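Local coordinates for protein hypothetical glycoside hydrolase (Parabacteroides distasonis, PDB 3TAW) that is of unknown function but belongs to a glycoside hydrolase clan whose members have a five-bladed beta-propeller fold, at residues P303-T308 with G320-E325; D241-E246 with N263-P268; V259-G264 with A283-F288. All coordinates share one frame; numbering follows the deposited sequence.

How the contacts relate
The three contacts adjoin one another, with centres 11 to 12 Å apart. Contacts 2 and 3 lie in one sheet and share Asn263 and Gly264: strand 257-265 pairs with 244-254 in contact 2 and with 281-288 in contact 3. Contact 1 joins this sheet to that of strand 322-330. Val324 N meets Asn263 OD1 at 2.8 Å, a probable hydrogen bond between the sheets. Phe304 N meets Ala283 O at 2.9 Å and ties the loop to strand 281-288. Unidentified ligands, probably from the crystallisation liquor, lie about 4 Å from the Thr321 side chain and about 5 Å from that of Glu246, and may mark a pocket. The magnesium ion is about 13 Å from the Val259 side chain.

Contact 1. Residues P303-T308 with G320-E325; sequences PFLQPT and GTVFVE
Leu305 and Pro307 pack against Val322 and Val324 at the seam between two sheets, in a protein whose family has the beta-propeller fold. Residues 303-308 are the loop that follows strand 296-299 and leads to helix 310-313. Residues 320-325 lead into strand 322-330, an edge strand of the next sheet. No hydrogen bond crosses between the two segments, and the contact is apolar. Val322 is its hub. Its CG2 lies between its own backbone N and carbonyl carbon, which brings the methyl to the loop backbone, 3.5 Å from Leu305 O and 3.6 Å from Gln306 CA. CG1, anti to the carbonyl carbon (chi1 -71°), sits 3.7 Å from Pro307 N. Leu305 has CG anti to its backbone N (chi1 -166°) and reaches over the strand with one methyl. That methyl, CD2, is 3.8 Å from Val322 CB and also 3.8 Å from Val324 CG1. The Leu305 and Val324 side chains pass each other in opposite directions. Leu305 CB also lies over one face of the Phe304 ring, offset toward its rim. Tyr338 and Leu336 of strand 333-340 pack on the same valines. The loop backbone is held to strand 281-288, where both Phe304 and Leu305 bond to Ala283. Gly320 and Val322 bond to Tyr281 of that strand. Farther along the loop, Thr308 OG1 bonds Gln306 O at 2.9 Å, from above the carbonyl plane. Next to it, Pro307 reaches the strand backbone with CG, 3.9 Å from Thr321 C.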
loop_
_atom_site.group_PDB
_atom_site.type_symbol
_atom_site.label_atom_id
_atom_site.label_comp_id
_atom_site.label_asym_id
_atom_site.label_seq_id
_atom_site.Cartn_x
_atom_site.Cartn_y
_atom_site.Cartn_z
ATOM N N PRO A 303 -9.994 -11.778 9.708
ATOM C CA PRO A 303 -9.759 -10.982 8.501
ATOM C C PRO A 303 -11.040 -10.765 7.695
ATOM O O PRO A 303 -11.944 -11.604 7.737
ATOM C CB PRO A 303 -8.758 -11.827 7.710
ATOM C CG PRO A 303 -8.917 -13.215 8.211
ATOM C CD PRO A 303 -9.366 -13.105 9.632
ATOM N N PHE A 304 -11.119 -9.643 6.992
ATOM C CA PHE A 304 -12.284 -9.331 6.157
ATOM C C PHE A 304 -12.026 -9.818 4.730
ATOM O O PHE A 304 -12.936 -9.835 3.929
ATOM C CB PHE A 304 -12.638 -7.853 6.158
ATOM C CG PHE A 304 -11.698 -6.989 5.381
ATOM C CD1 PHE A 304 -10.535 -6.523 5.948
ATOM C CD2 PHE A 304 -11.986 -6.616 4.086
ATOM C CE1 PHE A 304 -9.660 -5.739 5.227
ATOM C CE2 PHE A 304 -11.130 -5.810 3.361
ATOM C CZ PHE A 304 -9.958 -5.365 3.938
ATOM N N LEU A 305 -10.794 -10.220 4.443
ATOM C CA LEU A 305 -10.419 -10.773 3.134
ATOM C C LEU A 305 -9.310 -11.793 3.368
ATOM O O LEU A 305 -8.388 -11.515 4.116
ATOM C CB LEU A 305 -9.915 -9.667 2.219
ATOM C CG LEU A 305 -9.781 -9.956 0.714
ATOM C CD1 LEU A 305 -11.161 -10.043 0.048
ATOM C CD2 LEU A 305 -8.931 -8.856 0.042
ATOM N N GLN A 306 -9.400 -12.962 2.735
ATOM C CA GLN A 306 -8.376 -13.999 2.883
ATOM C C GLN A 306 -8.144 -14.689 1.539
ATOM O O GLN A 306 -9.021 -14.650 0.672
ATOM C CB GLN A 306 -8.789 -15.035 3.951
ATOM C CG GLN A 306 -9.976 -15.907 3.563
ATOM C CD GLN A 306 -10.251 -17.034 4.567
ATOM O OE1 GLN A 306 -11.323 -17.079 5.147
ATOM N NE2 GLN A 306 -9.291 -17.923 4.774
ATOM N N PRO A 307 -6.953 -15.277 1.351
ATOM C CA PRO A 307 -6.722 -16.008 0.094
ATOM C C PRO A 307 -7.767 -17.102 -0.121
ATOM O O PRO A 307 -8.008 -17.936 0.769
ATOM C CB PRO A 307 -5.326 -16.574 0.269
ATOM C CG PRO A 307 -4.655 -15.621 1.189
ATOM C CD PRO A 307 -5.732 -15.241 2.181
ATOM N N THR A 308 -8.379 -17.081 -1.301
ATOM C CA THR A 308 -9.505 -17.954 -1.626
ATOM C C THR A 308 -9.297 -18.614 -2.977
ATOM O O THR A 308 -9.324 -19.845 -3.073
ATOM C CB THR A 308 -10.808 -17.160 -1.605
ATOM O OG1 THR A 308 -10.938 -16.535 -0.304
ATOM C CG2 THR A 308 -12.022 -18.062 -1.887
ATOM N N GLY A 320 0.690 -17.516 0.204
ATOM C CA GLY A 320 -0.485 -16.765 -0.228
ATOM C C GLY A 320 -0.623 -15.392 0.402
ATOM O O GLY A 320 -0.251 -15.190 1.562
ATOM N N THR A 321 -1.161 -14.449 -0.373
ATOM C CA THR A 321 -1.542 -13.146 0.163
ATOM C C THR A 321 -2.809 -12.635 -0.523
ATOM O O THR A 321 -3.127 -12.999 -1.663
ATOM C CB THR A 321 -0.458 -12.021 -0.048
ATOM O OG1 THR A 321 -0.484 -11.583 -1.407
ATOM C CG2 THR A 321 0.952 -12.468 0.309
ATOM N N VAL A 322 -3.522 -11.798 0.207
ATOM C CA VAL A 322 -4.458 -10.848 -0.382
ATOM C C VAL A 322 -4.033 -9.518 0.216
ATOM O O VAL A 322 -4.543 -9.076 1.264
ATOM C CB VAL A 322 -5.953 -11.220 -0.149
ATOM C CG1 VAL A 322 -6.314 -12.430 -0.980
ATOM C CG2 VAL A 322 -6.306 -11.456 1.335
ATOM N N PHE A 323 -3.069 -8.879 -0.467
ATOM C CA PHE A 323 -2.310 -7.777 0.100
ATOM C C PHE A 323 -2.961 -6.453 -0.301
ATOM O O PHE A 323 -2.772 -5.949 -1.416
ATOM C CB PHE A 323 -0.846 -7.843 -0.360
ATOM C CG PHE A 323 0.076 -6.995 0.468
ATOM C CD1 PHE A 323 0.566 -7.450 1.691
ATOM C CD2 PHE A 323 0.402 -5.712 0.045
ATOM C CE1 PHE A 323 1.405 -6.649 2.456
ATOM C CE2 PHE A 323 1.240 -4.903 0.805
ATOM C CZ PHE A 323 1.739 -5.363 1.996
ATOM N N VAL A 324 -3.775 -5.928 0.607
ATOM C CA VAL A 324 -4.609 -4.772 0.323
ATOM C C VAL A 324 -3.777 -3.518 0.284
ATOM O O VAL A 324 -2.972 -3.283 1.162
ATOM C CB VAL A 324 -5.810 -4.666 1.289
ATOM C CG1 VAL A 324 -6.743 -5.880 1.073
ATOM C CG2 VAL A 324 -5.347 -4.528 2.737
ATOM N N GLU A 325 -3.964 -2.705 -0.761
ATOM C CA GLU A 325 -3.041 -1.577 -0.966
ATOM C C GLU A 325 -3.581 -0.379 -1.735
ATOM O O GLU A 325 -3.011 0.714 -1.634
ATOM C CB GLU A 325 -1.770 -2.122 -1.641
ATOM C CG GLU A 325 -0.607 -1.128 -1.745
ATOM C CD GLU A 325 0.723 -1.801 -2.123
ATOM O OE1 GLU A 325 0.869 -3.017 -1.891
ATOM O OE2 GLU A 325 1.632 -1.114 -2.679
#

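Contact 2. Residues D241-E246 with N263-P268; sequences DSQLTE and NGKNEP
Gln243 and Leu244 both face Lys265, which makes this a classic beta bulge at the open end of the hairpin of strands 244-254 and 257-265. The strands are antiparallel, their short axes 164° apart. At the bulge, Lys265 O accepts two backbone donors. Gln243 N comes nearly along the C=O axis at 2.8 Å, whereas Ser242 N is longer, at 3.2 Å, and tilted out of the carbonyl plane. Regular pairing follows. Lys265 N donates to Leu244 O, which also receives a CA-H contact from Gly264. Glu246 and Asn263 form a hydrogen-bonded pair: Glu246 N gives to Asn263 O, and Asn263 N gives to Glu246 O at 2.7 Å. Asn263 ND2 adds only a weak bond to Glu246 O, while Asn263 OD1 accepts from Val324 N in the next sheet.

Outside the backbone, the Gln243 amide is gripped at both ends. Its chain is extended, with CG anti to the backbone N (chi1 -170°), and runs beside the extended Lys265. Lys265 NZ meets Gln243 OE1 at 2.9 Å, from above the carbonyl plane. Gln243 NE2 donates a hydrogen bond to Glu267 OE1, also at 2.9 Å. The carboxylate oxygen lies near the amide plane but is itself met from above its own plane. The two bonds fix the amide's rotation and would place it between opposite charges, if Lys265 and Glu267 are ionised as usual.

Other polar ends have partners beyond the two segments. Asp241 forms salt bridges with Arg236 and Arg299, with Tyr262 as a further partner. Glu246 OE2 bonds Ser178 OG, and Asn266 ND2 bonds Asp273 O. Ser242 OG, which also bonds Tyr239 O, stays within the contact: it accepts from Glu267 N at 2.8 Å in a nearly straight bond of 166°.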
loop_
_atom_site.group_PDB
_atom_site.type_symbol
_atom_site.label_atom_id
_atom_site.label_comp_id
_atom_site.label_asym_id
_atom_site.label_seq_id
_atom_site.Cartn_x
_atom_site.Cartn_y
_atom_site.Cartn_z
ATOM N N ASP A 241 -3.174 -11.907 12.451
ATOM C CA ASP A 241 -2.081 -10.942 12.416
ATOM C C ASP A 241 -1.130 -11.137 13.591
ATOM O O ASP A 241 -1.016 -10.289 14.456
ATOM C CB ASP A 241 -2.624 -9.508 12.347
ATOM C CG ASP A 241 -3.561 -9.143 13.506
ATOM O OD1 ASP A 241 -4.138 -10.041 14.193
ATOM O OD2 ASP A 241 -3.760 -7.909 13.709
ATOM N N SER A 242 -0.416 -12.258 13.550
ATOM C CA SER A 242 0.393 -12.759 14.650
ATOM C C SER A 242 1.892 -12.687 14.383
ATOM O O SER A 242 2.691 -12.852 15.318
ATOM C CB SER A 242 -0.034 -14.203 14.980
ATOM O OG SER A 242 -0.303 -14.978 13.800
ATOM N N GLN A 243 2.292 -12.453 13.128
ATOM C CA GLN A 243 3.698 -12.205 12.812
ATOM C C GLN A 243 3.977 -10.803 12.305
ATOM O O GLN A 243 5.023 -10.231 12.622
ATOM C CB GLN A 243 4.247 -13.234 11.814
ATOM C CG GLN A 243 5.767 -13.132 11.670
ATOM C CD GLN A 243 6.348 -14.173 10.724
ATOM O OE1 GLN A 243 6.957 -13.833 9.707
ATOM N NE2 GLN A 243 6.168 -15.433 11.055
ATOM N N LEU A 244 3.069 -10.276 11.483
ATOM C CA LEU A 244 3.205 -8.912 10.936
ATOM C C LEU A 244 1.870 -8.198 10.967
ATOM O O LEU A 244 0.817 -8.832 10.883
ATOM C CB LEU A 244 3.730 -8.915 9.488
ATOM C CG LEU A 244 5.069 -9.594 9.192
ATOM C CD1 LEU A 244 5.258 -9.704 7.665
ATOM C CD2 LEU A 244 6.247 -8.889 9.881
ATOM N N THR A 245 1.947 -6.874 11.097
ATOM C CA THR A 245 0.794 -5.957 10.956
ATOM C C THR A 245 1.218 -4.821 10.008
ATOM O O THR A 245 1.800 -3.811 10.430
ATOM C CB THR A 245 0.352 -5.355 12.297
ATOM O OG1 THR A 245 1.476 -4.743 12.939
ATOM C CG2 THR A 245 -0.232 -6.432 13.217
ATOM N N GLU A 246 0.962 -5.019 8.719
ATOM C CA GLU A 246 1.539 -4.166 7.683
ATOM C C GLU A 246 0.466 -3.277 7.053
ATOM O O GLU A 246 -0.529 -3.767 6.472
ATOM C CB GLU A 246 2.243 -5.009 6.613
ATOM C CG GLU A 246 2.931 -4.193 5.550
ATOM C CD GLU A 246 3.954 -4.972 4.754
ATOM O OE1 GLU A 246 3.878 -6.224 4.764
ATOM O OE2 GLU A 246 4.841 -4.326 4.149
ATOM N N ASN A 263 -2.584 -5.531 6.561
ATOM C CA ASN A 263 -2.270 -6.884 6.169
ATOM C C ASN A 263 -1.595 -7.637 7.306
ATOM O O ASN A 263 -0.556 -7.208 7.810
ATOM C CB ASN A 263 -1.360 -6.807 4.959
ATOM C CG ASN A 263 -2.046 -6.110 3.789
ATOM O OD1 ASN A 263 -2.991 -6.664 3.223
ATOM N ND2 ASN A 263 -1.610 -4.882 3.450
ATOM N N GLY A 264 -2.220 -8.722 7.722
ATOM C CA GLY A 264 -1.715 -9.552 8.816
ATOM C C GLY A 264 -1.055 -10.789 8.294
ATOM O O GLY A 264 -1.649 -11.492 7.481
ATOM N N LYS A 265 0.152 -11.086 8.762
ATOM C CA LYS A 265 0.786 -12.351 8.425
ATOM C C LYS A 265 0.579 -13.325 9.594
ATOM O O LYS A 265 0.868 -12.982 10.740
ATOM C CB LYS A 265 2.271 -12.178 8.166
ATOM C CG LYS A 265 2.961 -13.506 7.792
ATOM C CD LYS A 265 4.431 -13.320 7.407
ATOM C CE LYS A 265 5.139 -14.653 7.238
ATOM N NZ LYS A 265 6.603 -14.460 6.855
ATOM N N ASN A 266 0.118 -14.534 9.281
ATOM C CA ASN A 266 -0.199 -15.555 10.289
ATOM C C ASN A 266 1.022 -16.358 10.730
ATOM O O ASN A 266 1.709 -16.985 9.936
ATOM C CB ASN A 266 -1.297 -16.477 9.743
ATOM C CG ASN A 266 -2.030 -17.269 10.817
ATOM O OD1 ASN A 266 -2.127 -16.854 11.973
ATOM N ND2 ASN A 266 -2.588 -18.412 10.417
ATOM N N GLU A 267 1.309 -16.322 12.017
ATOM C CA GLU A 267 2.355 -17.169 12.579
ATOM C C GLU A 267 1.947 -18.632 12.392
ATOM O O GLU A 267 0.789 -18.991 12.635
ATOM C CB GLU A 267 2.538 -16.830 14.069
ATOM C CG GLU A 267 3.742 -17.490 14.732
ATOM C CD GLU A 267 5.081 -17.074 14.155
ATOM O OE1 GLU A 267 5.261 -15.917 13.770
ATOM O OE2 GLU A 267 6.003 -17.906 14.124
ATOM N N PRO A 268 2.883 -19.493 11.957
ATOM C CA PRO A 268 2.523 -20.909 11.923
ATOM C C PRO A 268 2.222 -21.462 13.325
ATOM O O PRO A 268 2.828 -21.013 14.305
ATOM C CB PRO A 268 3.782 -21.591 11.371
ATOM C CG PRO A 268 4.543 -20.517 10.655
ATOM C CD PRO A 268 4.241 -19.252 11.433
#

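Contact 3. Residues V259-G264 with A283-F288; sequences VLLYNG and AGQALF
Tyr262 and Gly284 form a hydrogen-bonded pair in the antiparallel pairing of strands 257-265 and 281-288, neighbours in one sheet. Tyr262 N donates to Gly284 O, and Gly284 N to Tyr262 O. Leu260 and Ala286 pair likewise. From Tyr262 CB, which lies beside Glu246 O of the hairpin partner, chi1 of 74° sets CG between the backbone N and the carbonyl carbon. The ring thereby swings across the neighbouring strand. CD1 is 3.7 Å from Gly284 O. CE1 goes further along, 3.5 Å from Gln285 N and 4.2 Å from Ala286 CB. Gly284 CA lies over one face of the ring, and having no side chain lets the ring come close. CE2, on the other side, meets Thr245 CG2 at 4.1 Å. At the tip, OH accepts from a water at 2.8 Å, and that water accepts from Gln285 N at 3.1 Å. OH also bonds Asp241 OD2. On the face that carries Leu261 and Gln285, Leu261 CD1 is 3.5 Å from Gln285 CD, while Gln285 NE2 bonds Leu14 O. The buried ring lies against the neighbouring strand's backbone, and its hydroxyl is held by a carboxylate and a water, which would fix its position.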
loop_
_atom_site.group_PDB
_atom_site.type_symbol
_atom_site.label_atom_id
_atom_site.label_comp_id
_atom_site.label_asym_id
_atom_site.label_seq_id
_atom_site.Cartn_x
_atom_site.Cartn_y
_atom_site.Cartn_z
ATOM N N VAL A 259 -10.304 4.686 9.981
ATOM C CA VAL A 259 -10.284 3.290 9.585
ATOM C C VAL A 259 -8.978 2.990 8.854
ATOM O O VAL A 259 -8.651 3.654 7.878
ATOM C CB VAL A 259 -11.481 2.951 8.665
ATOM C CG1 VAL A 259 -11.446 1.476 8.272
ATOM C CG2 VAL A 259 -12.814 3.296 9.367
ATOM N N LEU A 260 -8.249 1.979 9.334
ATOM C CA LEU A 260 -7.011 1.536 8.708
ATOM C C LEU A 260 -7.144 0.097 8.247
ATOM O O LEU A 260 -7.320 -0.797 9.064
ATOM C CB LEU A 260 -5.838 1.663 9.682
ATOM C CG LEU A 260 -4.478 1.134 9.226
ATOM C CD1 LEU A 260 -3.938 2.014 8.053
ATOM C CD2 LEU A 260 -3.443 1.006 10.414
ATOM N N LEU A 261 -7.094 -0.120 6.934
ATOM C CA LEU A 261 -6.982 -1.450 6.380
ATOM C C LEU A 261 -5.506 -1.852 6.410
ATOM O O LEU A 261 -4.623 -1.072 6.048
ATOM C CB LEU A 261 -7.520 -1.502 4.945
ATOM C CG LEU A 261 -9.026 -1.692 4.739
ATOM C CD1 LEU A 261 -9.871 -0.585 5.405
ATOM C CD2 LEU A 261 -9.418 -1.787 3.256
ATOM N N TYR A 262 -5.245 -3.071 6.861
ATOM C CA TYR A 262 -3.866 -3.552 6.983
ATOM C C TYR A 262 -3.804 -5.042 6.693
ATOM O O TYR A 262 -4.838 -5.714 6.574
ATOM C CB TYR A 262 -3.302 -3.175 8.359
ATOM C CG TYR A 262 -3.838 -3.979 9.519
ATOM C CD1 TYR A 262 -5.009 -3.597 10.184
ATOM C CD2 TYR A 262 -3.179 -5.124 9.973
ATOM C CE1 TYR A 262 -5.493 -4.319 11.230
ATOM C CE2 TYR A 262 -3.665 -5.856 11.041
ATOM C CZ TYR A 262 -4.827 -5.449 11.670
ATOM O OH TYR A 262 -5.328 -6.154 12.723
ATOM N N ASN A 263 -2.584 -5.531 6.561
ATOM C CA ASN A 263 -2.270 -6.884 6.169
ATOM C C ASN A 263 -1.595 -7.637 7.306
ATOM O O ASN A 263 -0.556 -7.208 7.810
ATOM C CB ASN A 263 -1.360 -6.807 4.959
ATOM C CG ASN A 263 -2.046 -6.110 3.789
ATOM O OD1 ASN A 263 -2.991 -6.664 3.223
ATOM N ND2 ASN A 263 -1.610 -4.882 3.450
ATOM N N GLY A 264 -2.220 -8.722 7.722
ATOM C CA GLY A 264 -1.715 -9.552 8.816
ATOM C C GLY A 264 -1.055 -10.789 8.294
ATOM O O GLY A 264 -1.649 -11.492 7.481
ATOM N N ALA A 283 -6.272 -9.861 5.286
ATOM C CA ALA A 283 -6.418 -8.449 5.557
ATOM C C ALA A 283 -7.340 -8.168 6.740
ATOM O O ALA A 283 -8.405 -8.741 6.839
ATOM C CB ALA A 283 -6.924 -7.724 4.270
ATOM N N GLY A 284 -6.917 -7.239 7.595
ATOM C CA GLY A 284 -7.687 -6.805 8.763
ATOM C C GLY A 284 -7.989 -5.314 8.732
ATOM O O GLY A 284 -7.655 -4.609 7.782
ATOM N N GLN A 285 -8.659 -4.837 9.776
ATOM C CA GLN A 285 -8.937 -3.408 9.921
ATOM C C GLN A 285 -8.818 -2.975 11.356
ATOM O O GLN A 285 -9.164 -3.713 12.267
ATOM C CB GLN A 285 -10.331 -3.028 9.374
ATOM C CG GLN A 285 -10.480 -3.379 7.887
ATOM C CD GLN A 285 -11.752 -2.892 7.273
ATOM O OE1 GLN A 285 -12.384 -1.941 7.765
ATOM N NE2 GLN A 285 -12.122 -3.505 6.146
ATOM N N ALA A 286 -8.288 -1.776 11.545
ATOM C CA ALA A 286 -8.234 -1.131 12.846
ATOM C C ALA A 286 -8.972 0.197 12.783
ATOM O O ALA A 286 -9.151 0.763 11.706
ATOM C CB ALA A 286 -6.797 -0.913 13.283
ATOM N N LEU A 287 -9.348 0.698 13.952
ATOM C CA LEU A 287 -10.073 1.947 14.106
ATOM C C LEU A 287 -9.367 2.777 15.160
ATOM O O LEU A 287 -9.103 2.288 16.266
ATOM C CB LEU A 287 -11.504 1.674 14.555
ATOM C CG LEU A 287 -12.466 2.854 14.580
ATOM C CD1 LEU A 287 -12.720 3.283 13.110
ATOM C CD2 LEU A 287 -13.769 2.492 15.321
ATOM N N PHE A 288 -9.051 4.027 14.825
ATOM C CA PHE A 288 -8.440 4.944 15.774
ATOM C C PHE A 288 -9.343 6.134 16.046
ATOM O O PHE A 288 -10.195 6.505 15.232
ATOM C CB PHE A 288 -7.097 5.464 15.241
ATOM C CG PHE A 288 -6.042 4.399 15.122
ATOM C CD1 PHE A 288 -5.226 4.113 16.181
ATOM C CD2 PHE A 288 -5.896 3.659 13.946
ATOM C CE1 PHE A 288 -4.261 3.117 16.082
ATOM C CE2 PHE A 288 -4.923 2.661 13.851
ATOM C CZ PHE A 288 -4.122 2.400 14.926
HETATM O O HOH W 1 -8.050 -6.727 12.111
#